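Local coordinates for protein thin, isoform D (Drosophila melanogaster, PDB 6XG7) that probably acts as a zinc-binding ubiquitin-protein transferase, of which this chain is the NHL-repeat region, a beta-propeller associated with protein-protein interaction, at residues P48-V53 against I294-D298; N291-L295 against R303-F307; R237-D242 against L283-I288; A96-N101 against P142-T147. All coordinates share one frame; numbering follows the deposited sequence. Where two conformers were deposited one is given.

Contacts 1, 3 and 4 join different blades of one NHL propeller; contact 2 lies within the last blade. Contacts 3 and 4 set the inner strands of successive blades side by side, the centres of the two contacts about 11 Å apart. Contact 1 packs the first blade on the last; its centre lies about 7 Å from that of contact 3, and backbone hydrogen bonds between strands 279-288 and 294-298 couple the two. Contact 2 continues outward across the last blade, its centre about 8 Å from that of contact 1. Arg49, Trp143, Arg237 and Glu284 bring contacts 1, 3 and 4 together near the axis. A sulfate lies about 5 Å from the Ala52 side chain, and sulfate and tetraethylene glycol, probably from the crystallisation liquor, border contacts 3 and 4.

Contact 1 of 4, residues P48-V53 against I294-D298; sequences PRGLAV and ILVCD
Leu51 and Val53 face Leu295 across two strands that run nearly antiparallel, 160° between their directions, yet no hydrogen bond joins them. The axes of 51-53 and 294-298 come no nearer than 7.8 Å, a spacing that suits layers packed through their side chains rather than paired backbones. Leu51 spans much of this gap. Its first torsion (chi1 -166°) carries CG away from the backbone N, and chi2 (52°) then turns Leu51 CD2 onto the facing main chain, 3.4 Å from Leu295 O and 3.5 Å from Val296 N. Leu51 CD2 also presses on Leu295 CB at 3.5 Å, and the two leucine side chains cross obliquely. This is the seam at which the six-bladed NHL propeller closes: 51-53 belongs to the innermost strand of the first blade, 294-298 to the second strand of the last. Ile59 on strand 58-63 packs against both leucines. An alanine in place of Leu51 would remove CD2 and is likely to open a gap over the Leu295-Val296 peptide, with the Leu295 side chain less firmly held. Farther along, Val53 meets Leu295 at about a right angle, CG2 to CD2 at 3.6 Å. Toward the other end, Cys297 was modelled in two conformers; in the one given its CB touches Arg49 O at 3.4 Å, and the proximity of its thiol to the Pro48 ring is equally tentative. The Arg49 side chain sets off away from this strand, and its NH1 forms a salt bridge with Glu284 on the neighbouring strand 279-288.

Contact 2 of 4, residues N291-L295 against R303-F307; sequences NGNIL and RVQVF
Ile294 and Phe307 lock together the open end of the beta hairpin formed by strands 294-298 and 303-306, in the last blade of the NHL propeller. Phe307 N donates to Ile294 O over 2.8 Å, nearly straight at 155° and in the carbonyl plane. Ile294 N returns a bond to Phe307 OXT at 2.9 Å. In this chain-terminal carboxylate OXT takes the place that Phe307's own peptide carbonyl would have if the chain went on, and a salt bridge from Lys28 probably steadies its charge. One step inward, Leu295 and Val306 form an antiparallel non-hydrogen-bonded pair.

The Asn293 side chain runs beside the carboxylate. Asn293 CB lies 3.8 Å from Phe307 OXT and 4.0 Å from Val306 CG1, so it bridges a polar and an apolar neighbour. Because chi1 (-73°) turns the amide away from the residue's own carbonyl carbon, it runs on past the same oxygen: Asn293 CG is 4.1 Å from Phe307 OXT, and Asn293 OD1 stands 3.9 Å from it, alongside rather than bonded. The backbone of Asn293 is placed by an Asx turn, its N donating to Asn291 OD1 at 2.9 Å. Between them Gly292 takes up backbone angles at which a side chain would jam against the preceding carbonyl. The Phe307 ring presents an edge to the hairpin, its CD1 3.8 Å from Ile294 O, which lies in the plane of the ring.

Contact 3 of 4, residues R237-D242 against L283-I288; sequences RGVAVD and LEGVAI
The inner strands of the fifth and sixth NHL repeats run side by side in the propeller and meet at one end through Arg237 and Glu284. Strands 239-241 and 283-288 are almost parallel, 9° apart. The one backbone bond between these segments is weak: Gly238 N to Glu284 O, 2.8 Å and well bent at the hydrogen (128°). At this spacing a CB on Gly238 would collide with Glu284 O. The Arg237 and Glu284 side chains lie alongside each other, both bent at chi2 and pointing the same way. NH1 of Arg237 forms a salt bridge to Glu284 OE2 at 3.1 Å, the guanidinium and carboxylate planes turned 67° apart. OE2 also receives Arg49 and Arg299, while OE1 is bonded to Tyr191, a setting likely to favour the ionised acid. Beyond the glycine, Val286 pushes CG1 to within 3.4 Å of Gly238 C. Ala240 CB sits 4.0 Å from Val286 CG1, and Ile288 CG2 ends the row at 3.6 Å from Val241 O. Small residues facing branched ones between inner strands, with a polar cluster at one end, fit the blade-to-blade packing of this NHL beta-propeller.

Contact 4 of 4, residues A96-N101 against P142-T147; sequences AGVAVN and PWGVTT
Pro142 brings its carbonyl O near the Ala96 methyl at the start of a contact between the inner strands of two successive NHL propeller blades, 98-100 and 142-147, which run side by side only 7° from parallel. Next comes Trp143, whose indole turns back to Ala96, just ahead of strand 98-100. Ala96 CB sits squarely over the five-membered ring of Trp143, a CH-pi contact 3.7 Å from the centroid, while His190 and Tyr191 meet the indole edge-to-face. Replacing Trp143 by a leucine would probably leave the Ala96 methyl without its aromatic floor and His190 and Tyr191 without a ring to pack on. The Trp143 carbonyl O takes a weak bond from Gly97 N, at 2.9 Å. Gly144 then passes close to Gly97, CA to CA 4.3 Å, an approach that a CB on Gly97 would block. Val145 lays CG1 against Gly97 C at 3.8 Å. Through its CA, Thr146 touches Ala99 CB at 3.9 Å. Thr147 closes the row by way of solvent: OG1 donates to a water O atom 2.7 Å away, and that water donates in turn to Val100 O at 3.0 Å.

Contact 1 of 4, residues P48-V53 against I294-D298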
loop_
_atom_site.group_PDB
_atom_site.type_symbol
_atom_site.label_atom_id
_atom_site.label_comp_id
_atom_site.label_asym_id
_atom_site.label_seq_id
_atom_site.Cartn_x
_atom_site.Cartn_y
_atom_site.Cartn_z
ATOM N N PRO A 48 -1.401 -2.107 -12.315
ATOM C CA PRO A 48 -0.591 -1.640 -11.183
ATOM C C PRO A 48 -1.291 -1.887 -9.855
ATOM O O PRO A 48 -2.521 -1.902 -9.766
ATOM C CB PRO A 48 -0.461 -0.138 -11.458
ATOM C CG PRO A 48 -1.714 0.211 -12.200
ATOM C CD PRO A 48 -2.057 -0.997 -13.031
ATOM N N ARG A 49 -0.484 -2.064 -8.811
ATOM C CA ARG A 49 -1.012 -2.417 -7.497
ATOM C C ARG A 49 -0.510 -1.459 -6.431
ATOM O O ARG A 49 -1.149 -0.429 -6.177
ATOM C CB ARG A 49 -0.744 -3.894 -7.195
ATOM C CG ARG A 49 -1.498 -4.805 -8.164
ATOM C CD ARG A 49 -1.600 -6.216 -7.659
ATOM N NE ARG A 49 -2.076 -7.150 -8.680
ATOM C CZ ARG A 49 -3.318 -7.629 -8.777
ATOM N NH1 ARG A 49 -4.272 -7.263 -7.918
ATOM N NH2 ARG A 49 -3.607 -8.482 -9.756
ATOM N N GLY A 50 0.619 -1.776 -5.802
ATOM C CA GLY A 50 1.136 -0.927 -4.756
ATOM C C GLY A 50 1.641 0.406 -5.272
ATOM O O GLY A 50 2.051 0.560 -6.420
ATOM N N LEU A 51 1.609 1.384 -4.379
ATOM C CA LEU A 51 2.070 2.732 -4.640
ATOM C C LEU A 51 2.809 3.240 -3.411
ATOM O O LEU A 51 2.437 2.935 -2.282
ATOM C CB LEU A 51 0.813 3.589 -4.847
ATOM C CG LEU A 51 0.829 4.969 -5.438
ATOM C CD1 LEU A 51 1.582 4.967 -6.750
ATOM C CD2 LEU A 51 -0.625 5.394 -5.622
ATOM N N ALA A 52 3.829 4.057 -3.632
ATOM C CA ALA A 52 4.539 4.656 -2.520
ATOM C C ALA A 52 5.025 6.028 -2.934
ATOM O O ALA A 52 5.157 6.312 -4.120
ATOM C CB ALA A 52 5.736 3.801 -2.099
ATOM N N VAL A 53 5.334 6.863 -1.942
ATOM C CA VAL A 53 6.018 8.130 -2.174
ATOM C C VAL A 53 7.461 7.990 -1.706
ATOM O O VAL A 53 7.723 7.495 -0.602
ATOM C CB VAL A 53 5.296 9.311 -1.502
ATOM C CG1 VAL A 53 6.108 10.596 -1.627
ATOM C CG2 VAL A 53 3.962 9.514 -2.169
ATOM N N ILE A 294 -2.904 13.229 -2.643
ATOM C CA ILE A 294 -3.250 11.828 -2.457
ATOM C C ILE A 294 -3.063 11.129 -3.797
ATOM O O ILE A 294 -3.595 11.581 -4.819
ATOM C CB ILE A 294 -4.705 11.688 -1.983
ATOM C CG1 ILE A 294 -4.926 12.418 -0.666
ATOM C CG2 ILE A 294 -5.083 10.211 -1.841
ATOM C CD1 ILE A 294 -6.400 12.570 -0.327
ATOM N N LEU A 295 -2.317 10.027 -3.793
ATOM C CA LEU A 295 -2.042 9.228 -4.978
ATOM C C LEU A 295 -2.827 7.931 -4.858
ATOM O O LEU A 295 -2.802 7.293 -3.805
ATOM C CB LEU A 295 -0.556 8.849 -5.070
ATOM C CG LEU A 295 0.591 9.822 -4.970
ATOM C CD1 LEU A 295 0.545 10.589 -3.717
ATOM C CD2 LEU A 295 1.872 9.013 -5.055
ATOM N N VAL A 296 -3.443 7.509 -5.954
ATOM C CA VAL A 296 -4.361 6.371 -5.970
ATOM C C VAL A 296 -4.047 5.498 -7.185
ATOM O O VAL A 296 -3.979 6.001 -8.308
ATOM C CB VAL A 296 -5.810 6.920 -6.035
ATOM C CG1 VAL A 296 -6.832 5.831 -6.044
ATOM C CG2 VAL A 296 -6.090 7.913 -4.871
ATOM N N CYS A 297 -3.837 4.238 -6.956
ATOM C CA CYS A 297 -3.700 3.290 -8.084
ATOM C C CYS A 297 -5.071 2.620 -8.469
ATOM O O CYS A 297 -5.916 2.050 -7.658
ATOM C CB CYS A 297 -2.817 2.176 -7.597
ATOM S SG CYS A 297 -2.682 1.021 -8.948
ATOM N N ASP A 298 -5.501 2.908 -9.705
ATOM C CA ASP A 298 -6.781 2.460 -10.266
ATOM C C ASP A 298 -6.429 1.312 -11.210
ATOM O O ASP A 298 -6.206 1.510 -12.398
ATOM C CB ASP A 298 -7.431 3.700 -10.987
ATOM C CG ASP A 298 -8.843 3.449 -11.489
ATOM O OD1 ASP A 298 -9.465 2.446 -11.115
ATOM O OD2 ASP A 298 -9.315 4.302 -12.272
#

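Contact 2 of 4, residues N291-L295 against R303-F307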
loop_
_atom_site.group_PDB
_atom_site.type_symbol
_atom_site.label_atom_id
_atom_site.label_comp_id
_atom_site.label_asym_id
_atom_site.label_seq_id
_atom_site.Cartn_x
_atom_site.Cartn_y
_atom_site.Cartn_z
ATOM N N ASN A 291 2.914 17.301 0.644
ATOM C CA ASN A 291 2.060 18.475 0.500
ATOM C C ASN A 291 0.578 18.128 0.567
ATOM O O ASN A 291 -0.271 18.995 0.313
ATOM C CB ASN A 291 2.364 19.175 -0.824
ATOM C CG ASN A 291 2.187 18.253 -2.016
ATOM O OD1 ASN A 291 1.546 17.206 -1.927
ATOM N ND2 ASN A 291 2.753 18.645 -3.143
ATOM N N GLY A 292 0.245 16.885 0.888
ATOM C CA GLY A 292 -1.137 16.484 0.991
ATOM C C GLY A 292 -1.757 15.961 -0.288
ATOM O O GLY A 292 -2.938 15.621 -0.279
ATOM N N ASN A 293 -1.000 15.857 -1.379
ATOM C CA ASN A 293 -1.537 15.240 -2.586
ATOM C C ASN A 293 -1.713 13.747 -2.330
ATOM O O ASN A 293 -0.781 13.076 -1.870
ATOM C CB ASN A 293 -0.595 15.468 -3.766
ATOM C CG ASN A 293 -0.624 16.895 -4.284
ATOM O OD1 ASN A 293 -1.386 17.741 -3.816
ATOM N ND2 ASN A 293 0.230 17.170 -5.246
ATOM N N ILE A 294 -2.904 13.229 -2.643
ATOM C CA ILE A 294 -3.250 11.828 -2.457
ATOM C C ILE A 294 -3.063 11.129 -3.797
ATOM O O ILE A 294 -3.595 11.581 -4.819
ATOM C CB ILE A 294 -4.705 11.688 -1.983
ATOM C CG1 ILE A 294 -4.926 12.418 -0.666
ATOM C CG2 ILE A 294 -5.083 10.211 -1.841
ATOM C CD1 ILE A 294 -6.400 12.570 -0.327
ATOM N N LEU A 295 -2.317 10.027 -3.793
ATOM C CA LEU A 295 -2.042 9.228 -4.978
ATOM C C LEU A 295 -2.827 7.931 -4.858
ATOM O O LEU A 295 -2.802 7.293 -3.805
ATOM C CB LEU A 295 -0.556 8.849 -5.070
ATOM C CG LEU A 295 0.591 9.822 -4.970
ATOM C CD1 LEU A 295 0.545 10.589 -3.717
ATOM C CD2 LEU A 295 1.872 9.013 -5.055
ATOM N N ARG A 303 -3.980 3.007 -14.280
ATOM C CA ARG A 303 -3.536 4.381 -14.101
ATOM C C ARG A 303 -3.358 4.699 -12.625
ATOM O O ARG A 303 -3.868 4.005 -11.743
ATOM C CB ARG A 303 -4.502 5.394 -14.730
ATOM C CG ARG A 303 -5.872 5.430 -14.053
ATOM C CD ARG A 303 -6.805 6.453 -14.716
ATOM N NE ARG A 303 -8.156 6.326 -14.182
ATOM C CZ ARG A 303 -9.189 7.069 -14.584
ATOM N NH1 ARG A 303 -9.011 8.025 -15.483
ATOM N NH2 ARG A 303 -10.393 6.871 -14.093
ATOM N N VAL A 304 -2.609 5.770 -12.388
ATOM C CA VAL A 304 -2.468 6.406 -11.090
ATOM C C VAL A 304 -3.060 7.798 -11.228
ATOM O O VAL A 304 -2.763 8.508 -12.191
ATOM C CB VAL A 304 -0.992 6.483 -10.661
ATOM C CG1 VAL A 304 -0.864 7.364 -9.420
ATOM C CG2 VAL A 304 -0.447 5.068 -10.419
ATOM N N GLN A 305 -3.918 8.168 -10.284
ATOM C CA GLN A 305 -4.521 9.492 -10.241
ATOM C C GLN A 305 -4.049 10.207 -8.986
ATOM O O GLN A 305 -3.892 9.588 -7.931
ATOM C CB GLN A 305 -6.041 9.387 -10.232
ATOM C CG GLN A 305 -6.589 8.782 -11.513
ATOM C CD GLN A 305 -7.848 7.992 -11.286
ATOM O OE1 GLN A 305 -7.791 6.837 -10.874
ATOM N NE2 GLN A 305 -8.999 8.605 -11.549
ATOM N N VAL A 306 -3.818 11.515 -9.113
ATOM C CA VAL A 306 -3.287 12.348 -8.044
ATOM C C VAL A 306 -4.310 13.435 -7.745
ATOM O O VAL A 306 -4.786 14.104 -8.668
ATOM C CB VAL A 306 -1.931 12.956 -8.447
ATOM C CG1 VAL A 306 -1.311 13.732 -7.287
ATOM C CG2 VAL A 306 -0.991 11.834 -8.922
ATOM N N PHE A 307 -4.627 13.620 -6.457
ATOM C CA PHE A 307 -5.688 14.526 -6.018
ATOM C C PHE A 307 -5.239 15.543 -4.996
ATOM O O PHE A 307 -5.751 16.665 -4.996
ATOM C CB PHE A 307 -6.817 13.739 -5.353
ATOM C CG PHE A 307 -7.520 12.794 -6.260
ATOM C CD1 PHE A 307 -7.035 11.512 -6.465
ATOM C CD2 PHE A 307 -8.666 13.191 -6.931
ATOM C CE1 PHE A 307 -7.689 10.637 -7.326
ATOM C CE2 PHE A 307 -9.319 12.320 -7.784
ATOM C CZ PHE A 307 -8.834 11.045 -7.978
ATOM O OXT PHE A 307 -4.417 15.255 -4.124
#

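Contact 3 of 4, residues R237-D242 against L283-I288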
loop_
_atom_site.group_PDB
_atom_site.type_symbol
_atom_site.label_atom_id
_atom_site.label_comp_id
_atom_site.label_asym_id
_atom_site.label_seq_id
_atom_site.Cartn_x
_atom_site.Cartn_y
_atom_site.Cartn_z
ATOM N N ARG A 237 -8.745 -1.833 0.232
ATOM C CA ARG A 237 -7.422 -2.227 -0.251
ATOM C C ARG A 237 -6.371 -1.268 0.304
ATOM O O ARG A 237 -6.030 -1.354 1.482
ATOM C CB ARG A 237 -7.421 -2.342 -1.789
ATOM C CG ARG A 237 -8.258 -3.502 -2.293
ATOM C CD ARG A 237 -7.385 -4.596 -2.838
ATOM N NE ARG A 237 -8.125 -5.843 -2.935
ATOM C CZ ARG A 237 -7.824 -6.836 -3.757
ATOM N NH1 ARG A 237 -6.783 -6.743 -4.588
ATOM N NH2 ARG A 237 -8.571 -7.926 -3.745
ATOM N N GLY A 238 -5.839 -0.368 -0.514
ATOM C CA GLY A 238 -4.743 0.470 -0.059
ATOM C C GLY A 238 -5.074 1.267 1.191
ATOM O O GLY A 238 -6.201 1.724 1.393
ATOM N N VAL A 239 -4.066 1.424 2.040
ATOM C CA VAL A 239 -4.148 2.307 3.192
ATOM C C VAL A 239 -2.868 3.127 3.276
ATOM O O VAL A 239 -1.779 2.662 2.926
ATOM C CB VAL A 239 -4.404 1.587 4.533
ATOM C CG1 VAL A 239 -5.774 0.987 4.581
ATOM C CG2 VAL A 239 -3.339 0.542 4.823
ATOM N N ALA A 240 -3.008 4.360 3.756
ATOM C CA ALA A 240 -1.861 5.223 3.980
ATOM C C ALA A 240 -2.150 6.095 5.188
ATOM O O ALA A 240 -3.303 6.256 5.602
ATOM C CB ALA A 240 -1.572 6.113 2.766
ATOM N N VAL A 241 -1.096 6.657 5.755
ATOM C CA VAL A 241 -1.206 7.546 6.903
ATOM C C VAL A 241 -0.273 8.726 6.676
ATOM O O VAL A 241 0.839 8.551 6.169
ATOM C CB VAL A 241 -0.887 6.775 8.208
ATOM C CG1 VAL A 241 0.578 6.336 8.269
ATOM C CG2 VAL A 241 -1.276 7.582 9.428
ATOM N N ASP A 242 -0.721 9.939 7.037
ATOM C CA ASP A 242 0.134 11.115 6.933
ATOM C C ASP A 242 0.877 11.341 8.251
ATOM O O ASP A 242 0.774 10.561 9.196
ATOM C CB ASP A 242 -0.624 12.340 6.420
ATOM C CG ASP A 242 -1.419 13.064 7.477
ATOM O OD1 ASP A 242 -1.428 12.688 8.671
ATOM O OD2 ASP A 242 -2.069 14.061 7.087
ATOM N N LEU A 283 -9.579 -0.098 -7.265
ATOM C CA LEU A 283 -8.526 0.542 -6.490
ATOM C C LEU A 283 -7.590 -0.469 -5.844
ATOM O O LEU A 283 -8.016 -1.523 -5.352
ATOM C CB LEU A 283 -9.151 1.371 -5.376
ATOM C CG LEU A 283 -9.927 2.606 -5.823
ATOM C CD1 LEU A 283 -10.568 3.318 -4.633
ATOM C CD2 LEU A 283 -9.030 3.553 -6.610
ATOM N N GLU A 284 -6.305 -0.109 -5.805
ATOM C CA GLU A 284 -5.277 -0.883 -5.124
ATOM C C GLU A 284 -4.571 0.022 -4.121
ATOM O O GLU A 284 -5.180 0.436 -3.134
ATOM C CB GLU A 284 -4.342 -1.506 -6.161
ATOM C CG GLU A 284 -4.980 -2.639 -6.948
ATOM C CD GLU A 284 -5.031 -3.954 -6.180
ATOM O OE1 GLU A 284 -4.589 -4.029 -5.013
ATOM O OE2 GLU A 284 -5.518 -4.947 -6.762
ATOM N N GLY A 285 -3.303 0.347 -4.358
ATOM C CA GLY A 285 -2.544 1.123 -3.402
ATOM C C GLY A 285 -2.962 2.585 -3.330
ATOM O O GLY A 285 -3.559 3.159 -4.250
ATOM N N VAL A 286 -2.601 3.212 -2.207
ATOM C CA VAL A 286 -2.810 4.635 -1.980
ATOM C C VAL A 286 -1.577 5.146 -1.252
ATOM O O VAL A 286 -0.912 4.399 -0.526
ATOM C CB VAL A 286 -4.121 4.906 -1.197
ATOM C CG1 VAL A 286 -4.043 4.356 0.187
ATOM C CG2 VAL A 286 -4.487 6.389 -1.178
ATOM N N ALA A 287 -1.244 6.414 -1.477
ATOM C CA ALA A 287 -0.111 7.040 -0.807
ATOM C C ALA A 287 -0.368 8.540 -0.700
ATOM O O ALA A 287 -1.267 9.076 -1.348
ATOM C CB ALA A 287 1.209 6.744 -1.550
ATOM N N ILE A 288 0.428 9.213 0.130
ATOM C CA ILE A 288 0.235 10.630 0.438
ATOM C C ILE A 288 1.576 11.358 0.333
ATOM O O ILE A 288 2.563 10.948 0.952
ATOM C CB ILE A 288 -0.448 10.808 1.818
ATOM C CG1 ILE A 288 -0.734 12.267 2.159
ATOM C CG2 ILE A 288 0.335 10.164 2.937
ATOM C CD1 ILE A 288 -1.803 12.878 1.329
#

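Contact 4 of 4, residues A96-N101 against P142-T147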
loop_
_atom_site.group_PDB
_atom_site.type_symbol
_atom_site.label_atom_id
_atom_site.label_comp_id
_atom_site.label_asym_id
_atom_site.label_seq_id
_atom_site.Cartn_x
_atom_site.Cartn_y
_atom_site.Cartn_z
ATOM N N ALA A 96 3.273 -6.845 -5.672
ATOM C CA ALA A 96 2.082 -6.178 -5.167
ATOM C C ALA A 96 2.464 -4.894 -4.442
ATOM O O ALA A 96 2.428 -3.816 -5.029
ATOM C CB ALA A 96 1.329 -7.131 -4.233
ATOM N N GLY A 97 2.879 -4.999 -3.192
ATOM C CA GLY A 97 3.254 -3.832 -2.425
ATOM C C GLY A 97 4.655 -3.327 -2.709
ATOM O O GLY A 97 5.569 -4.068 -3.064
ATOM N N VAL A 98 4.807 -2.018 -2.546
ATOM C CA VAL A 98 6.103 -1.349 -2.596
ATOM C C VAL A 98 6.119 -0.266 -1.529
ATOM O O VAL A 98 5.095 0.381 -1.266
ATOM C CB VAL A 98 6.417 -0.775 -4.001
ATOM C CG1 VAL A 98 5.412 0.266 -4.429
ATOM C CG2 VAL A 98 7.852 -0.209 -4.052
ATOM N N ALA A 99 7.290 -0.076 -0.925
ATOM C CA ALA A 99 7.526 0.983 0.046
ATOM C C ALA A 99 8.921 1.547 -0.170
ATOM O O ALA A 99 9.788 0.890 -0.745
ATOM C CB ALA A 99 7.403 0.470 1.485
ATOM N N VAL A 100 9.134 2.767 0.314
ATOM C CA VAL A 100 10.451 3.384 0.346
ATOM C C VAL A 100 10.761 3.709 1.795
ATOM O O VAL A 100 9.937 4.311 2.483
ATOM C CB VAL A 100 10.535 4.640 -0.545
ATOM C CG1 VAL A 100 11.972 5.165 -0.543
ATOM C CG2 VAL A 100 10.084 4.336 -1.965
ATOM N N ASN A 101 11.952 3.322 2.258
ATOM C CA ASN A 101 12.286 3.529 3.655
ATOM C C ASN A 101 13.029 4.850 3.875
ATOM O O ASN A 101 13.231 5.658 2.964
ATOM C CB ASN A 101 13.017 2.322 4.241
ATOM C CG ASN A 101 14.461 2.217 3.805
ATOM O OD1 ASN A 101 15.023 3.098 3.142
ATOM N ND2 ASN A 101 15.094 1.133 4.221
ATOM N N PRO A 142 2.864 -12.512 0.059
ATOM C CA PRO A 142 3.079 -11.199 0.671
ATOM C C PRO A 142 2.524 -10.127 -0.246
ATOM O O PRO A 142 2.709 -10.168 -1.464
ATOM C CB PRO A 142 4.601 -11.111 0.789
ATOM C CG PRO A 142 5.108 -11.921 -0.357
ATOM C CD PRO A 142 4.111 -13.058 -0.512
ATOM N N TRP A 143 1.827 -9.165 0.348
ATOM C CA TRP A 143 1.083 -8.182 -0.423
ATOM C C TRP A 143 1.555 -6.778 -0.049
ATOM O O TRP A 143 2.546 -6.293 -0.599
ATOM C CB TRP A 143 -0.427 -8.390 -0.267
ATOM C CG TRP A 143 -1.208 -7.788 -1.413
ATOM C CD1 TRP A 143 -1.438 -6.459 -1.645
ATOM C CD2 TRP A 143 -1.824 -8.487 -2.498
ATOM N NE1 TRP A 143 -2.156 -6.292 -2.797
ATOM C CE2 TRP A 143 -2.408 -7.514 -3.341
ATOM C CE3 TRP A 143 -1.939 -9.832 -2.843
ATOM C CZ2 TRP A 143 -3.101 -7.842 -4.503
ATOM C CZ3 TRP A 143 -2.642 -10.160 -4.005
ATOM C CH2 TRP A 143 -3.220 -9.168 -4.808
ATOM N N GLY A 144 0.903 -6.114 0.897
ATOM C CA GLY A 144 1.369 -4.810 1.315
ATOM C C GLY A 144 2.648 -4.895 2.130
ATOM O O GLY A 144 2.901 -5.866 2.855
ATOM N N VAL A 145 3.450 -3.839 2.029
ATOM C CA VAL A 145 4.682 -3.704 2.796
ATOM C C VAL A 145 4.864 -2.235 3.159
ATOM O O VAL A 145 4.526 -1.335 2.386
ATOM C CB VAL A 145 5.884 -4.298 2.021
ATOM C CG1 VAL A 145 6.142 -3.546 0.727
ATOM C CG2 VAL A 145 7.113 -4.349 2.904
ATOM N N THR A 146 5.365 -1.993 4.366
ATOM C CA THR A 146 5.684 -0.638 4.793
ATOM C C THR A 146 6.842 -0.694 5.782
ATOM O O THR A 146 7.288 -1.771 6.191
ATOM C CB THR A 146 4.450 0.067 5.375
ATOM O OG1 THR A 146 4.701 1.477 5.457
ATOM C CG2 THR A 146 4.099 -0.495 6.754
ATOM N N THR A 147 7.331 0.483 6.159
ATOM C CA THR A 147 8.450 0.596 7.085
ATOM C C THR A 147 8.167 1.680 8.115
ATOM O O THR A 147 7.341 2.571 7.905
ATOM C CB THR A 147 9.789 0.900 6.375
ATOM O OG1 THR A 147 9.812 2.255 5.900
ATOM C CG2 THR A 147 10.033 -0.077 5.235
HETATM O O HOH W 1 7.834 3.004 4.199
#